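Local coordinates for twitching motility pilus retraction protein (Geobacter sulfurreducens PCA, PDB 5ZFQ) that probably hydrolyses ATP as a six-subunit motor to retract the type IV pilus during twitching motility, at residues H180-E185 with K216-Q221; L144-R149 with N174-D179; G229-L234 with A252-N257. All blocks are in the same frame, centred on the assembly; numbering follows the deposited sequence.

Interaction 1 (H180-E185 with K216-Q221); sequences HIVTIE and KYILRQ
V182 and I184, on strand 180-185 of the RecA-like ATPase core, meet I218 from the short 3-10 segment that follows helix 211-216. The strand is an inner one of the mixed sheet, lying between 198-203 and 225-230, both of which run parallel to it; H180, V182 and I184 all point to the side where 216-221 packs, and the contact is buried.

The apolar part centres on I218 CD1. It lies 3.6 Å from V182 CG1 and 4.3 Å from I184 CD1, so one methyl serves two strand residues. V182 turns CG1 anti to its backbone nitrogen (chi1 178°), which carries that methyl out to the isoleucine; the two side chains overlap alongside one another, running in opposite senses. P223 packs on both V182 and I218, while I184 continues onto F211, A214 and L215 of helix 211-216.

The polar part sits at the start of the strand, where H180 ND1 hydrogen-bonds to the carbonyl oxygen of D222. Across the subunit boundary, H45 of the second subunit meets the H180 ring edge-to-face, and Q221 NE2 hydrogen-bonds to N110 OD1 of that same subunit. The other end of the amide approaches the strand only loosely, with Q221 OE1 4.5 Å from V182 CG1.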
loop_
_atom_site.group_PDB
_atom_site.type_symbol
_atom_site.label_atom_id
_atom_site.label_comp_id
_atom_site.label_asym_id
_atom_site.label_seq_id
_atom_site.Cartn_x
_atom_site.Cartn_y
_atom_site.Cartn_z
ATOM N N HIS A 180 -19.686 -28.847 -22.063
ATOM C CA HIS A 180 -19.884 -28.424 -20.688
ATOM C C HIS A 180 -19.770 -26.912 -20.710
ATOM O O HIS A 180 -18.720 -26.387 -21.070
ATOM C CB HIS A 180 -18.846 -29.056 -19.752
ATOM C CG HIS A 180 -18.927 -28.560 -18.344
ATOM N ND1 HIS A 180 -17.848 -28.569 -17.489
ATOM C CD2 HIS A 180 -19.961 -28.039 -17.641
ATOM C CE1 HIS A 180 -18.216 -28.083 -16.316
ATOM N NE2 HIS A 180 -19.493 -27.757 -16.379
ATOM N N ILE A 181 -20.867 -26.233 -20.376
ATOM C CA ILE A 181 -20.934 -24.765 -20.359
ATOM C C ILE A 181 -20.896 -24.231 -18.927
ATOM O O ILE A 181 -21.820 -24.475 -18.137
ATOM C CB ILE A 181 -22.231 -24.218 -21.048
ATOM C CG1 ILE A 181 -22.331 -24.684 -22.511
ATOM C CG2 ILE A 181 -22.286 -22.696 -20.954
ATOM C CD1 ILE A 181 -23.574 -24.207 -23.229
ATOM N N VAL A 182 -19.827 -23.512 -18.596
ATOM C CA VAL A 182 -19.717 -22.845 -17.287
ATOM C C VAL A 182 -19.786 -21.330 -17.455
ATOM O O VAL A 182 -18.993 -20.746 -18.203
ATOM C CB VAL A 182 -18.394 -23.189 -16.564
ATOM C CG1 VAL A 182 -18.297 -22.434 -15.237
ATOM C CG2 VAL A 182 -18.264 -24.701 -16.380
ATOM N N THR A 183 -20.717 -20.691 -16.762
ATOM C CA THR A 183 -20.803 -19.228 -16.764
ATOM C C THR A 183 -20.423 -18.683 -15.395
ATOM O O THR A 183 -20.633 -19.337 -14.378
ATOM C CB THR A 183 -22.233 -18.733 -17.113
ATOM O OG1 THR A 183 -23.103 -19.032 -16.017
ATOM C CG2 THR A 183 -22.771 -19.427 -18.372
ATOM N N ILE A 184 -19.887 -17.476 -15.367
ATOM C CA ILE A 184 -19.583 -16.806 -14.113
ATOM C C ILE A 184 -20.181 -15.407 -14.247
ATOM O O ILE A 184 -19.724 -14.592 -15.054
ATOM C CB ILE A 184 -18.044 -16.801 -13.837
ATOM C CG1 ILE A 184 -17.517 -18.236 -13.699
ATOM C CG2 ILE A 184 -17.690 -16.011 -12.594
ATOM C CD1 ILE A 184 -16.000 -18.362 -13.990
ATOM N N GLU A 185 -21.241 -15.151 -13.493
ATOM C CA GLU A 185 -22.115 -14.007 -13.763
ATOM C C GLU A 185 -22.309 -13.104 -12.547
ATOM O O GLU A 185 -22.231 -13.551 -11.400
ATOM C CB GLU A 185 -23.481 -14.495 -14.269
ATOM C CG GLU A 185 -23.420 -15.284 -15.585
ATOM C CD GLU A 185 -24.789 -15.710 -16.130
ATOM O OE1 GLU A 185 -25.641 -14.821 -16.414
ATOM O OE2 GLU A 185 -25.001 -16.938 -16.298
ATOM N N LYS A 216 -10.069 -19.208 -10.575
ATOM C CA LYS A 216 -8.908 -19.895 -10.040
ATOM C C LYS A 216 -8.923 -21.390 -10.326
ATOM O O LYS A 216 -7.858 -22.023 -10.357
ATOM C CB LYS A 216 -8.815 -19.672 -8.538
ATOM C CG LYS A 216 -7.597 -20.277 -7.922
ATOM C CD LYS A 216 -7.729 -20.349 -6.405
ATOM C CE LYS A 216 -6.415 -20.775 -5.767
ATOM N NZ LYS A 216 -6.589 -20.763 -4.298
ATOM N N TYR A 217 -10.121 -21.948 -10.535
ATOM C CA TYR A 217 -10.284 -23.395 -10.693
ATOM C C TYR A 217 -11.018 -23.779 -11.967
ATOM O O TYR A 217 -11.330 -24.952 -12.167
ATOM C CB TYR A 217 -11.032 -23.990 -9.493
ATOM C CG TYR A 217 -10.266 -23.970 -8.205
ATOM C CD1 TYR A 217 -8.901 -24.248 -8.170
ATOM C CD2 TYR A 217 -10.900 -23.647 -7.008
ATOM C CE1 TYR A 217 -8.186 -24.220 -6.962
ATOM C CE2 TYR A 217 -10.203 -23.624 -5.795
ATOM C CZ TYR A 217 -8.846 -23.907 -5.773
ATOM O OH TYR A 217 -8.163 -23.872 -4.564
ATOM N N ILE A 218 -11.296 -22.799 -12.821
ATOM C CA ILE A 218 -12.063 -23.058 -14.035
ATOM C C ILE A 218 -11.407 -24.133 -14.939
ATOM O O ILE A 218 -12.102 -24.917 -15.610
ATOM C CB ILE A 218 -12.280 -21.756 -14.840
ATOM C CG1 ILE A 218 -13.319 -21.976 -15.946
ATOM C CG2 ILE A 218 -10.938 -21.180 -15.368
ATOM C CD1 ILE A 218 -14.692 -22.154 -15.412
ATOM N N LEU A 219 -10.079 -24.217 -14.937
ATOM C CA LEU A 219 -9.440 -25.205 -15.805
ATOM C C LEU A 219 -9.547 -26.582 -15.197
ATOM O O LEU A 219 -9.238 -27.566 -15.844
ATOM C CB LEU A 219 -7.968 -24.858 -16.080
ATOM C CG LEU A 219 -7.757 -23.465 -16.675
ATOM C CD1 LEU A 219 -6.313 -23.256 -17.158
ATOM C CD2 LEU A 219 -8.750 -23.196 -17.781
ATOM N N ARG A 220 -9.984 -26.646 -13.948
ATOM C CA ARG A 220 -10.144 -27.926 -13.248
ATOM C C ARG A 220 -11.589 -28.382 -13.292
ATOM O O ARG A 220 -11.944 -29.383 -12.689
ATOM C CB ARG A 220 -9.669 -27.807 -11.790
ATOM C CG ARG A 220 -8.356 -27.076 -11.698
ATOM C CD ARG A 220 -7.763 -27.015 -10.343
ATOM N NE ARG A 220 -6.495 -26.301 -10.440
ATOM C CZ ARG A 220 -5.693 -26.013 -9.416
ATOM N NH1 ARG A 220 -6.016 -26.377 -8.174
ATOM N NH2 ARG A 220 -4.564 -25.348 -9.642
ATOM N N GLN A 221 -12.433 -27.650 -14.008
ATOM C CA GLN A 221 -13.848 -28.001 -14.036
ATOM C C GLN A 221 -14.291 -28.544 -15.402
ATOM O O GLN A 221 -15.471 -28.627 -15.689
ATOM C CB GLN A 221 -14.688 -26.784 -13.604
ATOM C CG GLN A 221 -14.414 -26.386 -12.147
ATOM C CD GLN A 221 -14.946 -25.017 -11.748
ATOM O OE1 GLN A 221 -15.112 -24.109 -12.584
ATOM N NE2 GLN A 221 -15.189 -24.847 -10.449
#

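Interaction 2 (L144-R149 with N174-D179); sequences LAEKPR and NTERHD
The type I beta turn from L144 to K147, which leads into strand 150-155 of the RecA-like core, receives the guanidinium group of R177 on its backbone carbonyls. R177 is the first residue to leave helical geometry at the end of helix 162-176. Strand 150-155 and that helix flank a loop whose sequence fits a P-loop (Walker A), so the arginine links the turn that precedes the strand to the C-terminal end of the helix.

Two nitrogens of R177 approach K147 O end-on. NH1 donates to it at 2.8 Å with an N-H...O angle of 132°, and NH2 at 2.6 Å with one of 137°. Both come from the same face of the carbonyl plane: NH1 is tilted from that plane, and NH2 stands well above it rather than on a lone pair. NH2 also makes a weak bond of 2.7 Å to A145 O, so a single nitrogen spans two carbonyls of the turn. The side chain reaches there because it is extended from CG to NE, with CG anti to the carbonyl carbon (chi1 -59°).

A water extends the polar network along the guanidinium edge. It accepts from R177 NH1 at 3.3 Å and donates to D179 OD2 at 2.7 Å, with a weak, longer bond to P148 O.

On the solvent side the like-charged side chains of E146 and E176 come near each other at an oblique crossing. K172, one turn back on the helix, forms a salt bridge with E176 and a long, weak ion pair with E146, which probably eases their repulsion. E146 OE2 and E176 OE1 are 4.5 Å apart, and E146 CG comes within 4.0 Å of that same E176 oxygen.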
loop_
_atom_site.group_PDB
_atom_site.type_symbol
_atom_site.label_atom_id
_atom_site.label_comp_id
_atom_site.label_asym_id
_atom_site.label_seq_id
_atom_site.Cartn_x
_atom_site.Cartn_y
_atom_site.Cartn_z
ATOM N N LEU A 144 -21.185 -16.362 -35.416
ATOM C CA LEU A 144 -20.172 -16.295 -34.365
ATOM C C LEU A 144 -20.456 -17.304 -33.259
ATOM O O LEU A 144 -19.533 -17.790 -32.606
ATOM C CB LEU A 144 -20.091 -14.889 -33.777
ATOM C CG LEU A 144 -19.370 -13.841 -34.627
ATOM C CD1 LEU A 144 -19.468 -12.523 -33.923
ATOM C CD2 LEU A 144 -17.934 -14.221 -34.814
ATOM N N ALA A 145 -21.736 -17.632 -33.079
ATOM C CA ALA A 145 -22.183 -18.572 -32.053
ATOM C C ALA A 145 -21.949 -20.009 -32.483
ATOM O O ALA A 145 -22.212 -20.958 -31.732
ATOM C CB ALA A 145 -23.657 -18.349 -31.734
ATOM N N GLU A 146 -21.467 -20.166 -33.708
ATOM C CA GLU A 146 -21.155 -21.484 -34.213
ATOM C C GLU A 146 -19.658 -21.716 -34.170
ATOM O O GLU A 146 -19.180 -22.752 -34.627
ATOM C CB GLU A 146 -21.696 -21.667 -35.630
ATOM C CG GLU A 146 -23.187 -21.902 -35.671
ATOM C CD GLU A 146 -23.775 -21.731 -37.068
ATOM O OE1 GLU A 146 -22.986 -21.541 -38.018
ATOM O OE2 GLU A 146 -25.022 -21.794 -37.218
ATOM N N LYS A 147 -18.922 -20.756 -33.619
ATOM C CA LYS A 147 -17.473 -20.889 -33.507
ATOM C C LYS A 147 -17.113 -21.967 -32.503
ATOM O O LYS A 147 -17.672 -22.007 -31.404
ATOM C CB LYS A 147 -16.825 -19.574 -33.082
ATOM C CG LYS A 147 -16.875 -18.483 -34.107
ATOM C CD LYS A 147 -15.951 -18.777 -35.269
ATOM C CE LYS A 147 -15.863 -17.567 -36.207
ATOM N NZ LYS A 147 -15.252 -17.975 -37.514
ATOM N N PRO A 148 -16.166 -22.842 -32.872
ATOM C CA PRO A 148 -15.724 -23.893 -31.950
ATOM C C PRO A 148 -14.742 -23.401 -30.890
ATOM O O PRO A 148 -14.857 -23.826 -29.745
ATOM C CB PRO A 148 -15.072 -24.920 -32.876
ATOM C CG PRO A 148 -14.677 -24.167 -34.078
ATOM C CD PRO A 148 -15.617 -23.013 -34.227
ATOM N N ARG A 149 -13.817 -22.517 -31.250
ATOM C CA ARG A 149 -12.760 -22.068 -30.327
ATOM C C ARG A 149 -12.626 -20.569 -30.262
ATOM O O ARG A 149 -13.261 -19.846 -31.014
ATOM C CB ARG A 149 -11.406 -22.619 -30.752
ATOM C CG ARG A 149 -11.265 -24.075 -30.588
ATOM C CD ARG A 149 -10.109 -24.571 -31.434
ATOM N NE ARG A 149 -10.500 -24.756 -32.821
ATOM C CZ ARG A 149 -11.332 -25.710 -33.225
ATOM N NH1 ARG A 149 -11.885 -26.540 -32.332
ATOM N NH2 ARG A 149 -11.621 -25.827 -34.518
ATOM N N ASN A 174 -26.004 -24.407 -26.306
ATOM C CA ASN A 174 -26.646 -25.421 -25.491
ATOM C C ASN A 174 -27.588 -26.327 -26.290
ATOM O O ASN A 174 -27.797 -27.505 -25.936
ATOM C CB ASN A 174 -27.412 -24.713 -24.369
ATOM C CG ASN A 174 -28.045 -25.665 -23.367
ATOM O OD1 ASN A 174 -27.651 -26.818 -23.232
ATOM N ND2 ASN A 174 -29.050 -25.168 -22.661
ATOM N N THR A 175 -28.169 -25.762 -27.351
ATOM C CA THR A 175 -29.088 -26.482 -28.223
ATOM C C THR A 175 -28.330 -27.372 -29.218
ATOM O O THR A 175 -28.750 -28.497 -29.519
ATOM C CB THR A 175 -30.014 -25.506 -29.022
ATOM O OG1 THR A 175 -30.825 -24.736 -28.117
ATOM C CG2 THR A 175 -30.936 -26.274 -29.966
ATOM N N GLU A 176 -27.202 -26.869 -29.715
ATOM C CA GLU A 176 -26.519 -27.519 -30.828
ATOM C C GLU A 176 -25.333 -28.398 -30.431
ATOM O O GLU A 176 -25.071 -29.390 -31.098
ATOM C CB GLU A 176 -26.051 -26.464 -31.833
ATOM C CG GLU A 176 -27.171 -25.721 -32.531
ATOM C CD GLU A 176 -26.661 -24.642 -33.485
ATOM O OE1 GLU A 176 -25.423 -24.528 -33.696
ATOM O OE2 GLU A 176 -27.510 -23.901 -34.024
ATOM N N ARG A 177 -24.617 -28.056 -29.361
ATOM C CA ARG A 177 -23.391 -28.792 -29.025
ATOM C C ARG A 177 -23.553 -29.825 -27.908
ATOM O O ARG A 177 -24.567 -29.867 -27.235
ATOM C CB ARG A 177 -22.279 -27.812 -28.638
ATOM C CG ARG A 177 -21.955 -26.822 -29.725
ATOM C CD ARG A 177 -20.836 -25.863 -29.373
ATOM N NE ARG A 177 -20.954 -24.654 -30.183
ATOM C CZ ARG A 177 -19.994 -23.751 -30.348
ATOM N NH1 ARG A 177 -18.815 -23.899 -29.764
ATOM N NH2 ARG A 177 -20.213 -22.692 -31.114
ATOM N N HIS A 178 -22.539 -30.656 -27.711
ATOM C CA HIS A 178 -22.499 -31.523 -26.539
ATOM C C HIS A 178 -21.314 -31.143 -25.645
ATOM O O HIS A 178 -20.363 -31.922 -25.463
ATOM C CB HIS A 178 -22.421 -32.989 -26.949
ATOM C CG HIS A 178 -23.517 -33.401 -27.877
ATOM N ND1 HIS A 178 -23.419 -33.269 -29.247
ATOM C CD2 HIS A 178 -24.752 -33.902 -27.630
ATOM C CE1 HIS A 178 -24.540 -33.691 -29.805
ATOM N NE2 HIS A 178 -25.365 -34.078 -28.846
ATOM N N ASP A 179 -21.394 -29.936 -25.087
ATOM C CA ASP A 179 -20.298 -29.354 -24.319
ATOM C C ASP A 179 -20.688 -29.169 -22.869
ATOM O O ASP A 179 -21.846 -29.333 -22.493
ATOM C CB ASP A 179 -19.869 -27.993 -24.898
ATOM C CG ASP A 179 -19.210 -28.104 -26.271
ATOM O OD1 ASP A 179 -18.754 -29.221 -26.656
ATOM O OD2 ASP A 179 -19.141 -27.051 -26.963
HETATM O O HOH W 1 -16.953 -25.983 -28.033
#

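Interaction 3 (G229-L234 with A252-N257); sequences GELRDL and ATLHTN
T253 O is approached by two groups at the end of the neighbouring strand, L231 N just beyond it and E230 CA on its last residue. L231 N donates to T253 O at 2.9 Å, with an N-H...O angle of 152° and the nitrogen almost in line with the carbonyl bond. E230 CA adds a CA-H...O contact of 3.3 Å to the same T253 oxygen. The N of T253 in turn donates to G229 O, two residues before L231, at 3.1 Å; here the hydrogen is well directed, but the nitrogen stands 62° out of the carbonyl plane.

Together the two bonds make T253 bridge E230 in parallel register, at the C-terminal ends of strands 225-230 and 249-254. Helix 234-245 connects these strands in a beta-alpha-beta crossover. The sequences GELRD and ATLHTN probably match the end of the Walker B motif and the His box, as in PilT-like secretion ATPases, consistent with a place at the nucleotide-binding edge of the sheet. T253 also packs on K162 and L166, and its hydroxyl bonds to V154 O.

E230 and T253 project to the same sheet face, where E230 CB meets T253 CG2 at 4.1 Å. Apart from this pair, L231 CD2 rests 3.9 Å from A252 CB, and L231 CB 3.8 Å from L254 CD2, with I266 packing on both leucines.

Beyond the bridge the E230 side chain is extended, CG anti to its nitrogen (chi1 -171°), and runs alongside H255, carboxylate and ring planes nearly parallel. R232 NH1 pairs with E230 OE1 through charge alone, the oxygen being well out of the guanidinium plane. H255 NE2 bonds weakly to E245 of the third subunit. Nearer the backbone, E230 OE2 comes 4.0 Å from H255 CB.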
loop_
_atom_site.group_PDB
_atom_site.type_symbol
_atom_site.label_atom_id
_atom_site.label_comp_id
_atom_site.label_asym_id
_atom_site.label_seq_id
_atom_site.Cartn_x
_atom_site.Cartn_y
_atom_site.Cartn_z
ATOM N N GLY A 229 -17.650 -13.083 -18.103
ATOM C CA GLY A 229 -18.101 -11.832 -17.547
ATOM C C GLY A 229 -17.107 -10.741 -17.852
ATOM O O GLY A 229 -16.278 -10.906 -18.707
ATOM N N GLU A 230 -17.189 -9.635 -17.150
ATOM C CA GLU A 230 -16.312 -8.505 -17.394
ATOM C C GLU A 230 -14.861 -8.728 -17.182
ATOM O O GLU A 230 -14.461 -9.275 -16.199
ATOM C CB GLU A 230 -16.721 -7.299 -16.539
ATOM C CG GLU A 230 -15.997 -5.993 -16.881
ATOM C CD GLU A 230 -16.691 -4.734 -16.358
ATOM O OE1 GLU A 230 -16.605 -4.433 -15.154
ATOM O OE2 GLU A 230 -17.335 -4.019 -17.142
ATOM N N LEU A 231 -14.070 -8.252 -18.109
ATOM C CA LEU A 231 -12.661 -8.351 -17.991
ATOM C C LEU A 231 -12.169 -7.215 -17.098
ATOM O O LEU A 231 -11.546 -6.286 -17.559
ATOM C CB LEU A 231 -12.020 -8.276 -19.365
ATOM C CG LEU A 231 -12.382 -9.379 -20.358
ATOM C CD1 LEU A 231 -11.483 -9.356 -21.557
ATOM C CD2 LEU A 231 -12.350 -10.739 -19.729
ATOM N N ARG A 232 -12.459 -7.305 -15.806
ATOM C CA ARG A 232 -12.043 -6.311 -14.820
ATOM C C ARG A 232 -10.522 -6.151 -14.761
ATOM O O ARG A 232 -9.978 -5.070 -14.980
ATOM C CB ARG A 232 -12.558 -6.718 -13.429
ATOM C CG ARG A 232 -14.054 -6.523 -13.180
ATOM C CD ARG A 232 -14.433 -7.050 -11.783
ATOM N NE ARG A 232 -15.834 -6.872 -11.347
ATOM C CZ ARG A 232 -16.943 -6.973 -12.093
ATOM N NH1 ARG A 232 -16.907 -7.310 -13.381
ATOM N NH2 ARG A 232 -18.126 -6.774 -11.520
ATOM N N ASP A 233 -9.853 -7.262 -14.475
ATOM C CA ASP A 233 -8.475 -7.280 -14.008
ATOM C C ASP A 233 -7.501 -7.715 -15.079
ATOM O O ASP A 233 -7.902 -8.109 -16.169
ATOM C CB ASP A 233 -8.361 -8.253 -12.845
ATOM C CG ASP A 233 -9.567 -8.217 -11.956
ATOM O OD1 ASP A 233 -9.695 -7.278 -11.136
ATOM O OD2 ASP A 233 -10.410 -9.128 -12.107
ATOM N N LEU A 234 -6.213 -7.684 -14.751
ATOM C CA LEU A 234 -5.210 -8.343 -15.585
ATOM C C LEU A 234 -5.385 -9.855 -15.467
ATOM O O LEU A 234 -5.163 -10.607 -16.428
ATOM C CB LEU A 234 -3.790 -7.935 -15.182
ATOM C CG LEU A 234 -3.368 -6.493 -15.481
ATOM C CD1 LEU A 234 -2.020 -6.174 -14.861
ATOM C CD2 LEU A 234 -3.325 -6.265 -16.975
ATOM N N ALA A 252 -16.916 -13.290 -23.269
ATOM C CA ALA A 252 -16.561 -12.300 -22.270
ATOM C C ALA A 252 -17.026 -10.894 -22.644
ATOM O O ALA A 252 -17.399 -10.634 -23.787
ATOM C CB ALA A 252 -15.041 -12.310 -22.023
ATOM N N THR A 253 -17.011 -10.048 -21.640
ATOM C CA THR A 253 -17.530 -8.710 -21.652
ATOM C C THR A 253 -16.533 -7.616 -21.270
ATOM O O THR A 253 -15.648 -7.806 -20.504
ATOM C CB THR A 253 -18.751 -8.736 -20.685
ATOM O OG1 THR A 253 -19.915 -9.081 -21.400
ATOM C CG2 THR A 253 -19.015 -7.472 -19.965
ATOM N N LEU A 254 -16.728 -6.451 -21.834
ATOM C CA LEU A 254 -15.969 -5.257 -21.541
ATOM C C LEU A 254 -16.875 -4.060 -21.686
ATOM O O LEU A 254 -17.771 -4.075 -22.490
ATOM C CB LEU A 254 -14.846 -5.081 -22.544
ATOM C CG LEU A 254 -13.450 -5.427 -22.118
ATOM C CD1 LEU A 254 -12.455 -4.738 -23.001
ATOM C CD2 LEU A 254 -13.278 -4.955 -20.703
ATOM N N HIS A 255 -16.624 -2.995 -20.962
ATOM C CA HIS A 255 -17.444 -1.819 -21.134
ATOM C C HIS A 255 -16.766 -0.858 -22.078
ATOM O O HIS A 255 -16.374 0.197 -21.716
ATOM C CB HIS A 255 -17.762 -1.143 -19.825
ATOM C CG HIS A 255 -18.512 0.137 -19.999
ATOM N ND1 HIS A 255 -18.892 0.937 -18.946
ATOM C CD2 HIS A 255 -18.950 0.758 -21.116
ATOM C CE1 HIS A 255 -19.527 1.996 -19.407
ATOM N NE2 HIS A 255 -19.578 1.907 -20.720
ATOM N N THR A 256 -16.617 -1.273 -23.309
ATOM C CA THR A 256 -15.991 -0.482 -24.328
ATOM C C THR A 256 -16.992 -0.249 -25.422
ATOM O O THR A 256 -17.897 -1.009 -25.641
ATOM C CB THR A 256 -14.667 -1.041 -24.830
ATOM O OG1 THR A 256 -14.742 -2.444 -24.966
ATOM C CG2 THR A 256 -13.579 -0.718 -23.882
ATOM N N ASN A 257 -16.823 0.824 -26.153
ATOM C CA ASN A 257 -17.903 1.131 -27.078
ATOM C C ASN A 257 -17.594 0.892 -28.550
ATOM O O ASN A 257 -18.412 1.214 -29.418
ATOM C CB ASN A 257 -18.308 2.587 -26.871
ATOM C CG ASN A 257 -18.695 2.867 -25.447
ATOM O OD1 ASN A 257 -18.032 3.629 -24.750
ATOM N ND2 ASN A 257 -19.779 2.245 -24.999
#

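Overall arrangement
All three contacts belong to one RecA-like core. Interactions 1 and 2 follow each other along the chain through helix 162-176 and strand 180-185; their centres are 16 Å apart and they touch where I181 CD1 packs 3.9 Å from N174 N. Interactions 1 and 3 reach neighbouring strands, with centres about 17 Å and nearest atoms about 4 Å apart, not touching. Interactions 2 and 3 are about 22 Å apart between centres and 11 Å between nearest atoms: interaction 2 lies away from the probable P-loop, which interaction 3 touches through T253 on K162. Interaction 1 meets the second subunit directly, interaction 2 has R149 packing on it, and interaction 3 meets the third.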